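Cysteine synthase 3 (Entamoeba histolytica, PDB 6KR5) probably catalyses the pyridoxal-phosphate-dependent formation of L-cysteine from O-acetyl-L-serine and sulfide. Local coordinates at residues R74-T85 / K153-D164. Numbering follows the deposited sequence.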
loop_
_atom_site.group_PDB
_atom_site.type_symbol
_atom_site.label_atom_id
_atom_site.label_comp_id
_atom_site.label_asym_id
_atom_site.label_seq_id
_atom_site.Cartn_x
_atom_site.Cartn_y
_atom_site.Cartn_z
ATOM N N ARG B 74 29.059 9.956 -6.770
ATOM C CA ARG B 74 29.401 9.449 -5.450
ATOM C C ARG B 74 29.096 7.970 -5.307
ATOM O O ARG B 74 29.681 7.309 -4.438
ATOM C CB ARG B 74 28.668 10.241 -4.371
ATOM C CG ARG B 74 29.300 11.598 -4.116
ATOM C CD ARG B 74 28.518 12.396 -3.084
ATOM N NE ARG B 74 27.273 12.917 -3.634
ATOM C CZ ARG B 74 26.067 12.635 -3.151
ATOM N NH1 ARG B 74 25.931 11.843 -2.098
ATOM N NH2 ARG B 74 24.999 13.156 -3.719
ATOM N N LEU B 75 28.191 7.454 -6.132
ATOM C CA LEU B 75 27.914 6.030 -6.248
ATOM C C LEU B 75 28.254 5.624 -7.672
ATOM O O LEU B 75 27.725 6.207 -8.625
ATOM C CB LEU B 75 26.442 5.742 -5.920
ATOM C CG LEU B 75 25.981 4.293 -5.792
ATOM C CD1 LEU B 75 26.816 3.503 -4.799
ATOM C CD2 LEU B 75 24.502 4.257 -5.401
ATOM N N LYS B 76 29.170 4.666 -7.814
ATOM C CA LYS B 76 29.683 4.210 -9.095
ATOM C C LYS B 76 29.618 2.694 -9.162
ATOM O O LYS B 76 29.651 2.026 -8.126
ATOM C CB LYS B 76 31.139 4.668 -9.304
ATOM C CG LYS B 76 31.266 6.081 -9.860
ATOM C CD LYS B 76 32.669 6.650 -9.676
ATOM C CE LYS B 76 33.068 6.709 -8.208
ATOM N NZ LYS B 76 33.974 7.866 -7.931
ATOM N N PRO B 77 29.523 2.125 -10.364
ATOM C CA PRO B 77 29.501 0.663 -10.485
ATOM C C PRO B 77 30.657 0.016 -9.734
ATOM O O PRO B 77 31.788 0.514 -9.732
ATOM C CB PRO B 77 29.603 0.437 -11.996
ATOM C CG PRO B 77 28.973 1.656 -12.584
ATOM C CD PRO B 77 29.327 2.792 -11.662
ATOM N N GLY B 78 30.350 -1.091 -9.065
ATOM C CA GLY B 78 31.271 -1.739 -8.167
ATOM C C GLY B 78 31.052 -1.394 -6.710
ATOM O O GLY B 78 31.442 -2.179 -5.833
ATOM N N MET B 79 30.429 -0.253 -6.431
ATOM C CA MET B 79 30.152 0.164 -5.067
ATOM C C MET B 79 28.824 -0.405 -4.581
ATOM O O MET B 79 27.976 -0.841 -5.363
ATOM C CB MET B 79 30.126 1.692 -4.968
ATOM C CG MET B 79 31.478 2.336 -5.200
ATOM S SD MET B 79 31.395 4.130 -5.038
ATOM C CE MET B 79 31.051 4.331 -3.302
ATOM N N GLU B 80 28.658 -0.401 -3.263
ATOM C CA GLU B 80 27.446 -0.911 -2.625
ATOM C C GLU B 80 26.922 0.118 -1.641
ATOM O O GLU B 80 27.699 0.825 -1.001
ATOM C CB GLU B 80 27.718 -2.241 -1.912
ATOM C CG GLU B 80 28.360 -3.269 -2.836
ATOM C CD GLU B 80 28.562 -4.622 -2.196
ATOM O OE1 GLU B 80 28.069 -4.844 -1.066
ATOM O OE2 GLU B 80 29.212 -5.486 -2.825
ATOM N N ILE B 81 25.602 0.200 -1.528
ATOM C CA ILE B 81 24.954 1.086 -0.567
ATOM C C ILE B 81 24.959 0.421 0.804
ATOM O O ILE B 81 24.851 -0.804 0.915
ATOM C CB ILE B 81 23.522 1.400 -1.050
ATOM C CG1 ILE B 81 23.552 2.093 -2.418
ATOM C CG2 ILE B 81 22.778 2.258 -0.029
ATOM C CD1 ILE B 81 22.455 1.649 -3.366
ATOM N N ILE B 82 25.093 1.216 1.872
ATOM C CA ILE B 82 24.957 0.680 3.223
ATOM C C ILE B 82 24.190 1.675 4.090
ATOM O O ILE B 82 24.314 2.893 3.925
ATOM C CB ILE B 82 26.327 0.319 3.848
ATOM C CG1 ILE B 82 26.126 -0.438 5.167
ATOM C CG2 ILE B 82 27.206 1.555 4.042
ATOM C CD1 ILE B 82 27.405 -0.973 5.779
ATOM N N GLU B 83 23.383 1.144 5.004
ATOM C CA GLU B 83 22.687 1.945 5.996
ATOM C C GLU B 83 22.419 1.074 7.214
ATOM O O GLU B 83 22.291 -0.145 7.098
ATOM C CB GLU B 83 21.390 2.537 5.435
ATOM C CG GLU B 83 20.610 3.426 6.426
ATOM C CD GLU B 83 21.400 4.650 6.860
ATOM O OE1 GLU B 83 22.315 4.513 7.707
ATOM O OE2 GLU B 83 21.081 5.751 6.369
ATOM N N ALA B 84 22.381 1.708 8.392
ATOM C CA ALA B 84 21.975 1.056 9.631
ATOM C C ALA B 84 20.537 1.471 9.892
ATOM O O ALA B 84 20.272 2.624 10.242
ATOM C CB ALA B 84 22.887 1.447 10.794
ATOM N N THR B 85 19.606 0.544 9.695
ATOM C CA THR B 85 18.196 0.879 9.824
ATOM C C THR B 85 17.399 -0.399 9.990
ATOM O O THR B 85 17.708 -1.411 9.366
ATOM C CB THR B 85 17.677 1.658 8.600
ATOM O OG1 THR B 85 16.259 1.838 8.705
ATOM C CG2 THR B 85 17.964 0.912 7.307
ATOM N N LYS B 153 34.434 1.078 -0.960
ATOM C CA LYS B 153 33.418 0.261 -1.604
ATOM C C LYS B 153 32.008 0.657 -1.188
ATOM O O LYS B 153 31.073 0.539 -1.989
ATOM C CB LYS B 153 33.661 -1.212 -1.281
ATOM C CG LYS B 153 32.686 -2.174 -1.926
ATOM C CD LYS B 153 32.846 -3.560 -1.318
ATOM C CE LYS B 153 32.409 -4.642 -2.281
ATOM N NZ LYS B 153 32.983 -5.968 -1.916
ATOM N N TYR B 154 31.827 1.131 0.037
ATOM C CA TYR B 154 30.484 1.394 0.539
ATOM C C TYR B 154 30.121 2.864 0.403
ATOM O O TYR B 154 30.913 3.757 0.733
ATOM C CB TYR B 154 30.349 0.970 2.000
ATOM C CG TYR B 154 30.301 -0.524 2.232
ATOM C CD1 TYR B 154 30.082 -1.406 1.185
ATOM C CD2 TYR B 154 30.463 -1.053 3.507
ATOM C CE1 TYR B 154 30.037 -2.775 1.400
ATOM C CE2 TYR B 154 30.412 -2.417 3.732
ATOM C CZ TYR B 154 30.203 -3.272 2.675
ATOM O OH TYR B 154 30.160 -4.627 2.894
ATOM N N PHE B 155 28.898 3.107 -0.067
ATOM C CA PHE B 155 28.306 4.434 -0.041
ATOM C C PHE B 155 27.334 4.501 1.126
ATOM O O PHE B 155 26.341 3.761 1.132
ATOM C CB PHE B 155 27.585 4.739 -1.348
ATOM C CG PHE B 155 26.754 5.988 -1.293
ATOM C CD1 PHE B 155 27.345 7.233 -1.455
ATOM C CD2 PHE B 155 25.391 5.925 -1.062
ATOM C CE1 PHE B 155 26.583 8.388 -1.395
ATOM C CE2 PHE B 155 24.631 7.078 -1.002
ATOM C CZ PHE B 155 25.228 8.308 -1.162
ATOM N N PRO B 156 27.579 5.337 2.133
ATOM C CA PRO B 156 26.673 5.407 3.289
ATOM C C PRO B 156 25.477 6.304 2.987
ATOM O O PRO B 156 25.636 7.444 2.541
ATOM C CB PRO B 156 27.553 6.003 4.395
ATOM C CG PRO B 156 28.573 6.799 3.668
ATOM C CD PRO B 156 28.794 6.151 2.319
ATOM N N ALA B 157 24.270 5.781 3.221
ATOM C CA ALA B 157 23.086 6.590 2.940
ATOM C C ALA B 157 22.997 7.801 3.858
ATOM O O ALA B 157 22.460 8.831 3.451
ATOM C CB ALA B 157 21.815 5.748 3.062
ATOM N N ASN B 158 23.502 7.691 5.091
ATOM C CA ASN B 158 23.498 8.788 6.065
ATOM C C ASN B 158 22.119 9.446 6.194
ATOM O O ASN B 158 21.956 10.659 6.040
ATOM C CB ASN B 158 24.551 9.826 5.687
ATOM C CG ASN B 158 24.681 10.915 6.719
ATOM O OD1 ASN B 158 24.379 10.698 7.894
ATOM N ND2 ASN B 158 25.125 12.098 6.290
ATOM N N GLN B 159 21.115 8.627 6.516
ATOM C CA GLN B 159 19.735 9.113 6.468
ATOM C C GLN B 159 19.494 10.325 7.373
ATOM O O GLN B 159 18.641 11.159 7.063
ATOM C CB GLN B 159 18.773 7.984 6.833
ATOM C CG GLN B 159 18.866 7.498 8.254
ATOM C CD GLN B 159 17.720 6.570 8.592
ATOM O OE1 GLN B 159 16.589 6.800 8.165
ATOM N NE2 GLN B 159 18.002 5.520 9.350
ATOM N N PHE B 160 20.222 10.459 8.481
ATOM C CA PHE B 160 19.926 11.559 9.398
ATOM C C PHE B 160 20.625 12.860 9.026
ATOM O O PHE B 160 20.324 13.897 9.640
ATOM C CB PHE B 160 20.290 11.163 10.830
ATOM C CG PHE B 160 19.413 10.084 11.397
ATOM C CD1 PHE B 160 18.121 10.372 11.801
ATOM C CD2 PHE B 160 19.870 8.779 11.514
ATOM C CE1 PHE B 160 17.304 9.376 12.316
ATOM C CE2 PHE B 160 19.060 7.785 12.037
ATOM C CZ PHE B 160 17.777 8.086 12.428
ATOM N N GLY B 161 21.502 12.843 8.018
ATOM C CA GLY B 161 22.283 14.016 7.645
ATOM C C GLY B 161 22.349 14.309 6.157
ATOM O O GLY B 161 22.843 15.363 5.743
ATOM N N ASN B 162 21.855 13.395 5.339
ATOM C CA ASN B 162 22.052 13.501 3.901
ATOM C C ASN B 162 21.139 14.572 3.319
ATOM O O ASN B 162 19.908 14.431 3.397
ATOM C CB ASN B 162 21.768 12.145 3.246
ATOM C CG ASN B 162 22.244 12.081 1.810
ATOM O OD1 ASN B 162 22.250 13.090 1.099
ATOM N ND2 ASN B 162 22.640 10.891 1.370
ATOM N N PRO B 163 21.674 15.621 2.689
ATOM C CA PRO B 163 20.794 16.632 2.086
ATOM C C PRO B 163 19.930 16.091 0.966
ATOM O O PRO B 163 18.943 16.741 0.601
ATOM C CB PRO B 163 21.780 17.698 1.577
ATOM C CG PRO B 163 23.067 16.970 1.413
ATOM C CD PRO B 163 23.097 15.964 2.522
ATOM N N ASP B 164 20.275 14.928 0.394
ATOM C CA ASP B 164 19.436 14.337 -0.642
ATOM C C ASP B 164 18.184 13.698 -0.057
ATOM O O ASP B 164 17.234 13.431 -0.795
ATOM C CB ASP B 164 20.239 13.320 -1.451
ATOM C CG ASP B 164 21.441 13.954 -2.132
ATOM O OD1 ASP B 164 21.354 15.149 -2.491
ATOM O OD2 ASP B 164 22.468 13.266 -2.290
HETATM O O HOH W 1 22.925 10.877 -1.594
HETATM O O HOH W 2 30.887 -7.584 -2.315
HETATM O O HOH W 3 29.915 -6.252 0.774
HETATM O O HOH W 4 24.714 5.704 6.751
HETATM O O HOH W 5 20.376 5.217 10.675
HETATM O O HOH W 6 15.896 3.831 10.276
#
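Phe155 receives Arg74 at the edge of its ring: NH1 lies near the ring plane, 3.6 Å from CE1, with the guanidinium turned 49° from the ring. With CG anti to the backbone N, chi1 170° carries the ring out to where the arginine side chain crosses it at a slant, while Leu75 CD1 and Met79 CE pack on its CB; a flat apolar residue suits this buried place, which Ala69 of helix 58-72 also lines. Beyond the ring, Arg74 NH2 reaches the syn lone pair of Asp164 OD2 at 2.9 Å, tilted from the guanidinium plane, and also pairs with Asp72. A water in that plane joins NH1, OD2 and Asn162 ND2. Asn162 suits the N-cap of helix 163-167, its OD1 accepting from Asp164 N and its ND2 donating to Ala157 O.

On the other face of the sheet, branched Ile82 packs CG2 on Tyr154 CB and CD1 obliquely on its ring, 3.8 Å from CD2. Glu80 runs alongside that ring, its OE1 held by Asn105 and by a water shared with Tyr154 OH.

Strands 80-84 and 154-156 are parallel neighbours, the latter at the end of the four-stranded sheet in the smaller lobe of this fold-type II PLP enzyme. Four backbone bonds tie them, from Glu80 N to Lys153 O (2.9 Å) through Ala157 N to Ile82 O (3.0 Å).

Glu83 bends at chi2 (62°), and its two oxygens serve two N-H groups: OE2 accepts from Gln159 N at 2.9 Å through its syn lone pair, OE1 from Ala84 N. Gln159, whose side chain lies about 5 Å from the bound pyridoxal phosphate, bonds Thr89 through OE1; two waters link its NE2 to Ala84 O and Thr85 OG1, which also bonds Gly87 N.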